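Local coordinates for uncharacterized protein MJ0754 (Methanocaldococcus jannaschii, PDB 3Q4N) that is of unknown function but, as a ferritin-like four-helix bundle protein, binds metal, probably at a dinuclear centre, at residues K141-V151 / E170-E180; E102-E113 / F150-S159. All blocks are in the same frame, centred on the assembly; numbering follows the deposited sequence.

Contact 1 of 2, residues K141-V151 / E170-E180; sequences KGSRNHMRAFV and EYEEIISSSTE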
loop_
_atom_site.group_PDB
_atom_site.type_symbol
_atom_site.label_atom_id
_atom_site.label_comp_id
_atom_site.label_asym_id
_atom_site.label_seq_id
_atom_site.Cartn_x
_atom_site.Cartn_y
_atom_site.Cartn_z
ATOM N N LYS B 141 13.658 7.409 -8.083
ATOM C CA LYS B 141 14.894 8.140 -7.883
ATOM C C LYS B 141 14.635 9.462 -7.171
ATOM O O LYS B 141 15.163 9.684 -6.079
ATOM C CB LYS B 141 15.589 8.356 -9.224
ATOM C CG LYS B 141 16.932 9.087 -9.149
ATOM C CD LYS B 141 17.976 8.427 -10.046
ATOM C CE LYS B 141 18.111 6.934 -9.726
ATOM N NZ LYS B 141 19.512 6.567 -9.335
ATOM N N GLY B 142 13.806 10.323 -7.775
ATOM C CA GLY B 142 13.422 11.617 -7.175
ATOM C C GLY B 142 12.811 11.467 -5.793
ATOM O O GLY B 142 13.113 12.232 -4.892
ATOM N N SER B 143 11.965 10.457 -5.624
ATOM C CA SER B 143 11.270 10.216 -4.355
ATOM C C SER B 143 12.189 9.770 -3.231
ATOM O O SER B 143 12.002 10.162 -2.078
ATOM C CB SER B 143 10.139 9.188 -4.524
ATOM O OG SER B 143 8.903 9.831 -4.813
ATOM N N ARG B 144 13.174 8.945 -3.563
ATOM C CA ARG B 144 14.143 8.501 -2.575
ATOM C C ARG B 144 14.883 9.694 -1.953
ATOM O O ARG B 144 15.105 9.731 -0.735
ATOM C CB ARG B 144 15.105 7.488 -3.189
ATOM C CG ARG B 144 14.474 6.113 -3.431
ATOM C CD ARG B 144 15.521 4.996 -3.560
ATOM N NE ARG B 144 16.022 4.784 -4.927
ATOM C CZ ARG B 144 15.707 3.730 -5.681
ATOM N NH1 ARG B 144 14.888 2.789 -5.211
ATOM N NH2 ARG B 144 16.212 3.612 -6.910
ATOM N N ASN B 145 15.225 10.672 -2.794
ATOM C CA ASN B 145 15.833 11.915 -2.355
ATOM C C ASN B 145 14.976 12.730 -1.422
ATOM O O ASN B 145 15.487 13.386 -0.505
ATOM C CB ASN B 145 16.191 12.768 -3.553
ATOM C CG ASN B 145 17.650 12.684 -3.882
ATOM O OD1 ASN B 145 18.156 11.601 -4.183
ATOM N ND2 ASN B 145 18.356 13.816 -3.801
ATOM N N HIS B 146 13.674 12.708 -1.660
ATOM C CA HIS B 146 12.751 13.413 -0.779
ATOM C C HIS B 146 12.721 12.786 0.623
ATOM O O HIS B 146 12.786 13.493 1.637
ATOM C CB HIS B 146 11.355 13.481 -1.400
ATOM C CG HIS B 146 11.322 14.149 -2.743
ATOM N ND1 HIS B 146 10.458 13.765 -3.746
ATOM C CD2 HIS B 146 12.064 15.157 -3.256
ATOM C CE1 HIS B 146 10.668 14.513 -4.816
ATOM N NE2 HIS B 146 11.635 15.367 -4.541
ATOM N N MET B 147 12.624 11.461 0.665
ATOM C CA MET B 147 12.774 10.713 1.890
ATOM C C MET B 147 13.977 11.223 2.703
ATOM O O MET B 147 13.837 11.665 3.851
ATOM C CB MET B 147 12.982 9.251 1.533
ATOM C CG MET B 147 12.960 8.304 2.695
ATOM S SD MET B 147 11.288 7.720 3.004
ATOM C CE MET B 147 10.710 8.986 4.126
ATOM N N ARG B 148 15.159 11.176 2.101
ATOM C CA ARG B 148 16.365 11.596 2.793
ATOM C C ARG B 148 16.256 13.042 3.213
ATOM O O ARG B 148 16.635 13.397 4.333
ATOM C CB ARG B 148 17.594 11.409 1.921
ATOM C CG ARG B 148 17.800 9.992 1.512
ATOM C CD ARG B 148 19.132 9.807 0.835
ATOM N NE ARG B 148 19.064 8.637 -0.024
ATOM C CZ ARG B 148 18.804 8.681 -1.323
ATOM N NH1 ARG B 148 18.617 9.851 -1.932
ATOM N NH2 ARG B 148 18.750 7.549 -2.013
ATOM N N ALA B 149 15.731 13.876 2.325
ATOM C CA ALA B 149 15.562 15.276 2.650
ATOM C C ALA B 149 14.714 15.428 3.923
ATOM O O ALA B 149 15.081 16.184 4.839
ATOM C CB ALA B 149 14.930 16.002 1.496
ATOM N N PHE B 150 13.598 14.695 3.987
ATOM C CA PHE B 150 12.702 14.797 5.130
ATOM C C PHE B 150 13.321 14.169 6.342
ATOM O O PHE B 150 13.232 14.745 7.432
ATOM C CB PHE B 150 11.332 14.156 4.887
ATOM C CG PHE B 150 10.425 14.964 4.013
ATOM C CD1 PHE B 150 9.797 14.377 2.918
ATOM C CD2 PHE B 150 10.200 16.307 4.271
ATOM C CE1 PHE B 150 8.953 15.129 2.086
ATOM C CE2 PHE B 150 9.371 17.071 3.451
ATOM C CZ PHE B 150 8.742 16.486 2.358
ATOM N N VAL B 151 13.938 13.000 6.165
ATOM C CA VAL B 151 14.559 12.342 7.294
ATOM C C VAL B 151 15.632 13.242 7.898
ATOM O O VAL B 151 15.656 13.413 9.114
ATOM C CB VAL B 151 15.102 10.945 6.954
ATOM C CG1 VAL B 151 16.149 10.507 7.993
ATOM C CG2 VAL B 151 13.972 9.945 6.952
ATOM N N GLU B 170 14.660 -1.864 3.152
ATOM C CA GLU B 170 14.939 -0.942 2.044
ATOM C C GLU B 170 15.134 0.497 2.528
ATOM O O GLU B 170 16.105 1.158 2.135
ATOM C CB GLU B 170 13.845 -1.015 0.994
ATOM C CG GLU B 170 14.364 -1.005 -0.418
ATOM C CD GLU B 170 13.466 -0.207 -1.358
ATOM O OE1 GLU B 170 14.026 0.500 -2.232
ATOM O OE2 GLU B 170 12.211 -0.270 -1.218
ATOM N N TYR B 171 14.213 0.963 3.379
ATOM C CA TYR B 171 14.327 2.248 4.103
ATOM C C TYR B 171 15.746 2.542 4.587
ATOM O O TYR B 171 16.267 3.624 4.324
ATOM C CB TYR B 171 13.359 2.263 5.290
ATOM C CG TYR B 171 13.459 3.473 6.196
ATOM C CD1 TYR B 171 12.736 4.639 5.932
ATOM C CD2 TYR B 171 14.247 3.450 7.335
ATOM C CE1 TYR B 171 12.812 5.759 6.774
ATOM C CE2 TYR B 171 14.332 4.574 8.180
ATOM C CZ TYR B 171 13.612 5.715 7.889
ATOM O OH TYR B 171 13.698 6.803 8.723
ATOM N N GLU B 172 16.348 1.565 5.286
ATOM C CA GLU B 172 17.713 1.658 5.842
ATOM C C GLU B 172 18.749 1.874 4.740
ATOM O O GLU B 172 19.585 2.779 4.819
ATOM C CB GLU B 172 18.091 0.402 6.663
ATOM C CG GLU B 172 16.994 -0.219 7.585
ATOM C CD GLU B 172 16.572 0.644 8.816
ATOM O OE1 GLU B 172 15.521 0.326 9.431
ATOM O OE2 GLU B 172 17.267 1.629 9.179
ATOM N N GLU B 173 18.677 1.039 3.712
ATOM C CA GLU B 173 19.568 1.139 2.575
ATOM C C GLU B 173 19.398 2.462 1.827
ATOM O O GLU B 173 20.359 2.971 1.250
ATOM C CB GLU B 173 19.356 -0.062 1.649
ATOM C CG GLU B 173 19.656 -1.417 2.335
ATOM C CD GLU B 173 19.506 -2.657 1.415
ATOM O OE1 GLU B 173 18.588 -2.713 0.547
ATOM O OE2 GLU B 173 20.312 -3.601 1.590
ATOM N N ILE B 174 18.183 3.016 1.846
ATOM C CA ILE B 174 17.906 4.344 1.271
ATOM C C ILE B 174 18.620 5.458 2.033
ATOM O O ILE B 174 19.271 6.300 1.429
ATOM C CB ILE B 174 16.380 4.662 1.217
ATOM C CG1 ILE B 174 15.721 3.975 0.016
ATOM C CG2 ILE B 174 16.106 6.172 1.142
ATOM C CD1 ILE B 174 14.774 2.834 0.355
ATOM N N ILE B 175 18.497 5.456 3.355
ATOM C CA ILE B 175 19.032 6.558 4.147
ATOM C C ILE B 175 20.550 6.510 4.313
ATOM O O ILE B 175 21.199 7.546 4.364
ATOM C CB ILE B 175 18.335 6.698 5.518
ATOM C CG1 ILE B 175 18.701 5.542 6.455
ATOM C CG2 ILE B 175 16.832 6.817 5.331
ATOM C CD1 ILE B 175 17.915 5.538 7.767
ATOM N N SER B 176 21.120 5.316 4.381
ATOM C CA SER B 176 22.551 5.196 4.603
ATOM C C SER B 176 23.299 5.196 3.279
ATOM O O SER B 176 24.224 4.420 3.070
ATOM C CB SER B 176 22.855 3.958 5.441
ATOM O OG SER B 176 21.996 2.899 5.065
ATOM N N SER B 177 22.878 6.087 2.389
ATOM C CA SER B 177 23.531 6.325 1.101
ATOM C C SER B 177 23.269 7.784 0.728
ATOM O O SER B 177 22.407 8.416 1.329
ATOM C CB SER B 177 22.983 5.375 0.031
ATOM O OG SER B 177 21.568 5.466 -0.089
ATOM N N SER B 178 23.996 8.330 -0.244
ATOM C CA SER B 178 23.901 9.772 -0.513
ATOM C C SER B 178 23.074 10.104 -1.761
ATOM O O SER B 178 22.594 9.194 -2.442
ATOM C CB SER B 178 25.294 10.445 -0.526
ATOM O OG SER B 178 26.010 10.187 -1.725
ATOM N N THR B 179 22.924 11.404 -2.037
ATOM C CA THR B 179 22.053 11.952 -3.097
ATOM C C THR B 179 22.378 11.539 -4.549
ATOM O O THR B 179 23.510 11.691 -5.020
ATOM C CB THR B 179 21.964 13.496 -2.957
ATOM O OG1 THR B 179 20.972 13.813 -1.974
ATOM C CG2 THR B 179 21.620 14.193 -4.290
ATOM N N GLU B 180 21.361 11.032 -5.249
ATOM C CA GLU B 180 21.529 10.407 -6.562
ATOM C C GLU B 180 21.584 11.415 -7.699
ATOM O O GLU B 180 20.775 12.330 -7.756
ATOM C CB GLU B 180 20.397 9.409 -6.803
ATOM C CG GLU B 180 20.526 8.111 -5.980
ATOM C CD GLU B 180 19.217 7.700 -5.275
ATOM O OE1 GLU B 180 18.597 6.658 -5.630
ATOM O OE2 GLU B 180 18.813 8.436 -4.350
#

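Contact 2 of 2, residues E102-E113 / F150-S159; sequences EVDALKVGATIE and FVRMLNNYGS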
loop_
_atom_site.group_PDB
_atom_site.type_symbol
_atom_site.label_atom_id
_atom_site.label_comp_id
_atom_site.label_asym_id
_atom_site.label_seq_id
_atom_site.Cartn_x
_atom_site.Cartn_y
_atom_site.Cartn_z
ATOM N N GLU B 102 5.220 21.512 13.191
ATOM C CA GLU B 102 6.417 21.341 12.372
ATOM C C GLU B 102 6.865 19.880 12.279
ATOM O O GLU B 102 6.976 19.335 11.182
ATOM C CB GLU B 102 7.553 22.190 12.911
ATOM C CG GLU B 102 7.496 23.601 12.404
ATOM C CD GLU B 102 8.426 24.525 13.146
ATOM O OE1 GLU B 102 8.900 25.505 12.532
ATOM O OE2 GLU B 102 8.672 24.277 14.347
ATOM N N VAL B 103 7.109 19.234 13.414
ATOM C CA VAL B 103 7.492 17.830 13.376
ATOM C C VAL B 103 6.456 17.005 12.570
ATOM O O VAL B 103 6.829 16.078 11.829
ATOM C CB VAL B 103 7.725 17.252 14.798
ATOM C CG1 VAL B 103 8.345 15.845 14.720
ATOM C CG2 VAL B 103 8.604 18.201 15.648
ATOM N N ASP B 104 5.172 17.370 12.684
ATOM C CA ASP B 104 4.106 16.671 11.959
ATOM C C ASP B 104 4.179 16.867 10.460
ATOM O O ASP B 104 4.315 15.890 9.707
ATOM C CB ASP B 104 2.731 17.077 12.466
ATOM C CG ASP B 104 2.345 16.342 13.755
ATOM O OD1 ASP B 104 2.914 15.253 14.024
ATOM O OD2 ASP B 104 1.469 16.854 14.501
ATOM N N ALA B 105 4.080 18.127 10.034
ATOM C CA ALA B 105 4.393 18.532 8.656
ATOM C C ALA B 105 5.482 17.650 8.090
ATOM O O ALA B 105 5.299 17.006 7.064
ATOM C CB ALA B 105 4.840 19.973 8.616
ATOM N N LEU B 106 6.608 17.607 8.790
ATOM C CA LEU B 106 7.757 16.786 8.407
ATOM C C LEU B 106 7.447 15.287 8.284
ATOM O O LEU B 106 7.843 14.659 7.309
ATOM C CB LEU B 106 8.891 17.015 9.395
ATOM C CG LEU B 106 9.751 18.226 9.088
ATOM C CD1 LEU B 106 10.811 18.366 10.148
ATOM C CD2 LEU B 106 10.385 18.061 7.726
ATOM N N LYS B 107 6.740 14.725 9.269
ATOM C CA LYS B 107 6.360 13.313 9.233
ATOM C C LYS B 107 5.421 13.007 8.066
ATOM O O LYS B 107 5.584 12.000 7.382
ATOM C CB LYS B 107 5.718 12.878 10.554
ATOM C CG LYS B 107 6.640 12.885 11.777
ATOM C CD LYS B 107 5.950 12.157 12.945
ATOM C CE LYS B 107 6.562 12.452 14.326
ATOM N NZ LYS B 107 7.803 11.649 14.599
ATOM N N VAL B 108 4.443 13.881 7.844
ATOM C CA VAL B 108 3.539 13.748 6.705
ATOM C C VAL B 108 4.332 13.646 5.406
ATOM O O VAL B 108 4.072 12.780 4.570
ATOM C CB VAL B 108 2.599 14.941 6.591
ATOM C CG1 VAL B 108 1.868 14.866 5.292
ATOM C CG2 VAL B 108 1.615 14.958 7.731
ATOM N N GLY B 109 5.301 14.545 5.249
ATOM C CA GLY B 109 6.172 14.539 4.087
ATOM C C GLY B 109 6.727 13.149 3.884
ATOM O O GLY B 109 6.379 12.470 2.917
ATOM N N ALA B 110 7.567 12.724 4.825
ATOM C CA ALA B 110 8.149 11.394 4.822
ATOM C C ALA B 110 7.146 10.372 4.361
ATOM O O ALA B 110 7.472 9.510 3.540
ATOM C CB ALA B 110 8.635 11.035 6.186
ATOM N N THR B 111 5.923 10.510 4.865
ATOM C CA THR B 111 4.878 9.505 4.686
ATOM C C THR B 111 4.350 9.439 3.260
ATOM O O THR B 111 3.962 8.375 2.788
ATOM C CB THR B 111 3.697 9.784 5.616
ATOM O OG1 THR B 111 4.158 9.887 6.981
ATOM C CG2 THR B 111 2.653 8.687 5.487
ATOM N N ILE B 112 4.314 10.578 2.583
ATOM C CA ILE B 112 3.839 10.633 1.211
ATOM C C ILE B 112 4.861 9.913 0.317
ATOM O O ILE B 112 4.520 9.170 -0.622
ATOM C CB ILE B 112 3.638 12.095 0.791
ATOM C CG1 ILE B 112 2.412 12.660 1.491
ATOM C CG2 ILE B 112 3.475 12.236 -0.721
ATOM C CD1 ILE B 112 2.521 14.165 1.809
ATOM N N GLU B 113 6.119 10.133 0.655
ATOM C CA GLU B 113 7.223 9.563 -0.060
ATOM C C GLU B 113 7.350 8.051 0.199
ATOM O O GLU B 113 7.777 7.280 -0.667
ATOM C CB GLU B 113 8.479 10.337 0.337
ATOM C CG GLU B 113 8.399 11.827 -0.021
ATOM C CD GLU B 113 8.407 12.078 -1.531
ATOM O OE1 GLU B 113 8.390 11.108 -2.315
ATOM O OE2 GLU B 113 8.420 13.246 -1.957
ATOM N N PHE B 150 13.598 14.695 3.987
ATOM C CA PHE B 150 12.702 14.797 5.130
ATOM C C PHE B 150 13.321 14.169 6.342
ATOM O O PHE B 150 13.232 14.745 7.432
ATOM C CB PHE B 150 11.332 14.156 4.887
ATOM C CG PHE B 150 10.425 14.964 4.013
ATOM C CD1 PHE B 150 9.797 14.377 2.918
ATOM C CD2 PHE B 150 10.200 16.307 4.271
ATOM C CE1 PHE B 150 8.953 15.129 2.086
ATOM C CE2 PHE B 150 9.371 17.071 3.451
ATOM C CZ PHE B 150 8.742 16.486 2.358
ATOM N N VAL B 151 13.938 13.000 6.165
ATOM C CA VAL B 151 14.559 12.342 7.294
ATOM C C VAL B 151 15.632 13.242 7.898
ATOM O O VAL B 151 15.656 13.413 9.114
ATOM C CB VAL B 151 15.102 10.945 6.954
ATOM C CG1 VAL B 151 16.149 10.507 7.993
ATOM C CG2 VAL B 151 13.972 9.945 6.952
ATOM N N ARG B 152 16.480 13.848 7.063
ATOM C CA ARG B 152 17.567 14.684 7.586
ATOM C C ARG B 152 16.991 15.836 8.381
ATOM O O ARG B 152 17.466 16.161 9.475
ATOM C CB ARG B 152 18.515 15.208 6.490
ATOM C CG ARG B 152 20.042 15.032 6.826
ATOM C CD ARG B 152 20.463 15.452 8.302
ATOM N NE ARG B 152 21.468 14.550 8.917
ATOM C CZ ARG B 152 21.710 14.427 10.235
ATOM N NH1 ARG B 152 21.027 15.143 11.136
ATOM N NH2 ARG B 152 22.644 13.578 10.662
ATOM N N MET B 153 15.940 16.423 7.828
ATOM C CA MET B 153 15.192 17.481 8.486
ATOM C C MET B 153 14.555 17.018 9.798
ATOM O O MET B 153 14.478 17.779 10.764
ATOM C CB MET B 153 14.128 17.997 7.535
ATOM C CG MET B 153 13.752 19.414 7.792
ATOM S SD MET B 153 15.146 20.464 7.524
ATOM C CE MET B 153 15.504 20.086 5.798
ATOM N N LEU B 154 14.106 15.765 9.828
ATOM C CA LEU B 154 13.499 15.190 11.040
ATOM C C LEU B 154 14.501 15.056 12.154
ATOM O O LEU B 154 14.201 15.428 13.295
ATOM C CB LEU B 154 12.836 13.835 10.775
ATOM C CG LEU B 154 11.376 13.946 10.319
ATOM C CD1 LEU B 154 10.901 12.596 9.850
ATOM C CD2 LEU B 154 10.421 14.486 11.394
ATOM N N ASN B 155 15.680 14.531 11.812
ATOM C CA ASN B 155 16.811 14.470 12.730
ATOM C C ASN B 155 17.138 15.840 13.351
ATOM O O ASN B 155 17.380 15.944 14.543
ATOM C CB ASN B 155 18.045 13.951 11.998
ATOM C CG ASN B 155 17.849 12.566 11.401
ATOM O OD1 ASN B 155 18.605 12.165 10.497
ATOM N ND2 ASN B 155 16.836 11.824 11.893
ATOM N N ASN B 156 17.129 16.882 12.529
ATOM C CA ASN B 156 17.273 18.247 13.003
ATOM C C ASN B 156 16.239 18.658 14.062
ATOM O O ASN B 156 16.470 19.611 14.814
ATOM C CB ASN B 156 17.229 19.220 11.822
ATOM C CG ASN B 156 18.306 18.945 10.795
ATOM O OD1 ASN B 156 18.123 19.229 9.617
ATOM N ND2 ASN B 156 19.430 18.387 11.231
ATOM N N TYR B 157 15.110 17.959 14.119
ATOM C CA TYR B 157 14.107 18.211 15.155
ATOM C C TYR B 157 14.081 17.054 16.177
ATOM O O TYR B 157 13.056 16.790 16.840
ATOM C CB TYR B 157 12.713 18.399 14.538
ATOM C CG TYR B 157 12.417 19.733 13.864
ATOM C CD1 TYR B 157 11.265 20.453 14.210
ATOM C CD2 TYR B 157 13.251 20.259 12.859
ATOM C CE1 TYR B 157 10.953 21.673 13.597
ATOM C CE2 TYR B 157 12.943 21.474 12.229
ATOM C CZ TYR B 157 11.787 22.180 12.609
ATOM O OH TYR B 157 11.453 23.393 12.021
ATOM N N GLY B 158 15.216 16.362 16.290
ATOM C CA GLY B 158 15.366 15.233 17.221
ATOM C C GLY B 158 14.259 14.189 17.114
ATOM O O GLY B 158 13.755 13.702 18.144
ATOM N N SER B 159 13.882 13.857 15.873
ATOM C CA SER B 159 12.911 12.810 15.590
ATOM C C SER B 159 13.427 11.881 14.495
ATOM O O SER B 159 14.476 12.125 13.905
ATOM C CB SER B 159 11.572 13.433 15.197
ATOM O OG SER B 159 10.516 12.493 15.304
#

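Contact 1 of 2, residues K141-V151 / E170-E180
I174 is the main bump of the short C-terminal helix, and it settles into a hollow lined by R144, M147 and R148. Its CG1 branch lies against R144 CD at 3.7 Å, crossing that side chain at about a right angle, while I174 CG2 meets M147 CG at 4.1 Å. A second meeting places V151 CG2 3.6 Å from Y171 OH. The R148 chain, extended from CG to NE (chi3 -156°), reaches past I174 and sends NE to I174 O at 2.8 Å; this nearly straight bond lies in the guanidinium plane, but the donor stands above the carbonyl plane. Segment 170-175 of the short helix crosses segment 141-151 at 81°, outside the ferritin-like four-helix bundle to which helix 130-155 belongs. Beyond S176 the chain runs along helix 130-155 toward its N-terminal end as far as E180, the last modelled residue, whose carboxylate drops among K141, R144 and R148. R148 NH2 bonds E180 OE2 from above the carboxylate plane. E180 OE1 turns its syn lone pair to R144 NE at 3.3 Å, the two flat groups nearly coplanar. A methionine in place of R148 would probably leave I174 O without this donor and E180 held chiefly through OE1 by R144. S178 O lies over one guanidinium face of R148, and K141 NZ adds a long salt bridge to E180 OE1.

Contact 2 of 2, residues E102-E113 / F150-S159
L154 O, on the same residue whose CD2 packs against L106 CB, is gripped by two backbone donors, Y157 N at 2.8 Å and S159 N at 3.0 Å, which arrive from opposite faces of its plane. The second belongs to a Schellman motif with G158, at positive phi, as C-prime residue. That turn brings S159 back to helix 102-125, where S159 OG, anti to its own backbone N (chi1 -162°), accepts a 2.9 Å bond from K107 NZ. Y157 is carried across by the same turn: L106 CD1 sits over one face of its ring, 4.2 Å from the centroid, in a CH-pi contact, and V103 CG2 approaches obliquely at 3.8 Å from Y157 CD1. L106 also fills the groove toward M153, its CD2 lying 3.6 Å from M153 CG. Farther along, F150 is a knob in the hole formed by L106, G109, A110 and E113. The bare backbone of G109 lets the ring lie directly on it, G109 CA standing 3.7 Å from the ring centroid, where a beta carbon would clash. E113 CG comes to the ring edge, while the buried E113 carboxylate is bonded by S143 and Y35. I46 and I50 of helix 45-68 also touch F150. Segments 102-113 and 150-155, at 155° to one another and interlocked by the F150 knob and by leucine and valine contacts, show the antiparallel packing of a ferritin-like four-helix bundle.

Both contacts use helix 130-155 and share F150 and V151, but they engage different sides of it. Contact 2 joins two long helices of the bundle almost antiparallel, and its inner end is buried and largely apolar across the interface, apart from the E113 carboxylate; polar bonds gather where the helix ends. Contact 1 is the more exposed: a short helix crosses the same helix steeply, the last modelled residues follow, and arginine-glutamate salt bridges carry much of the junction beside one isoleucine. Their centres are about 13 Å apart, and they meet directly through S143 and E113, and M147 packs on A110, linking the bundle interior to its outer cover.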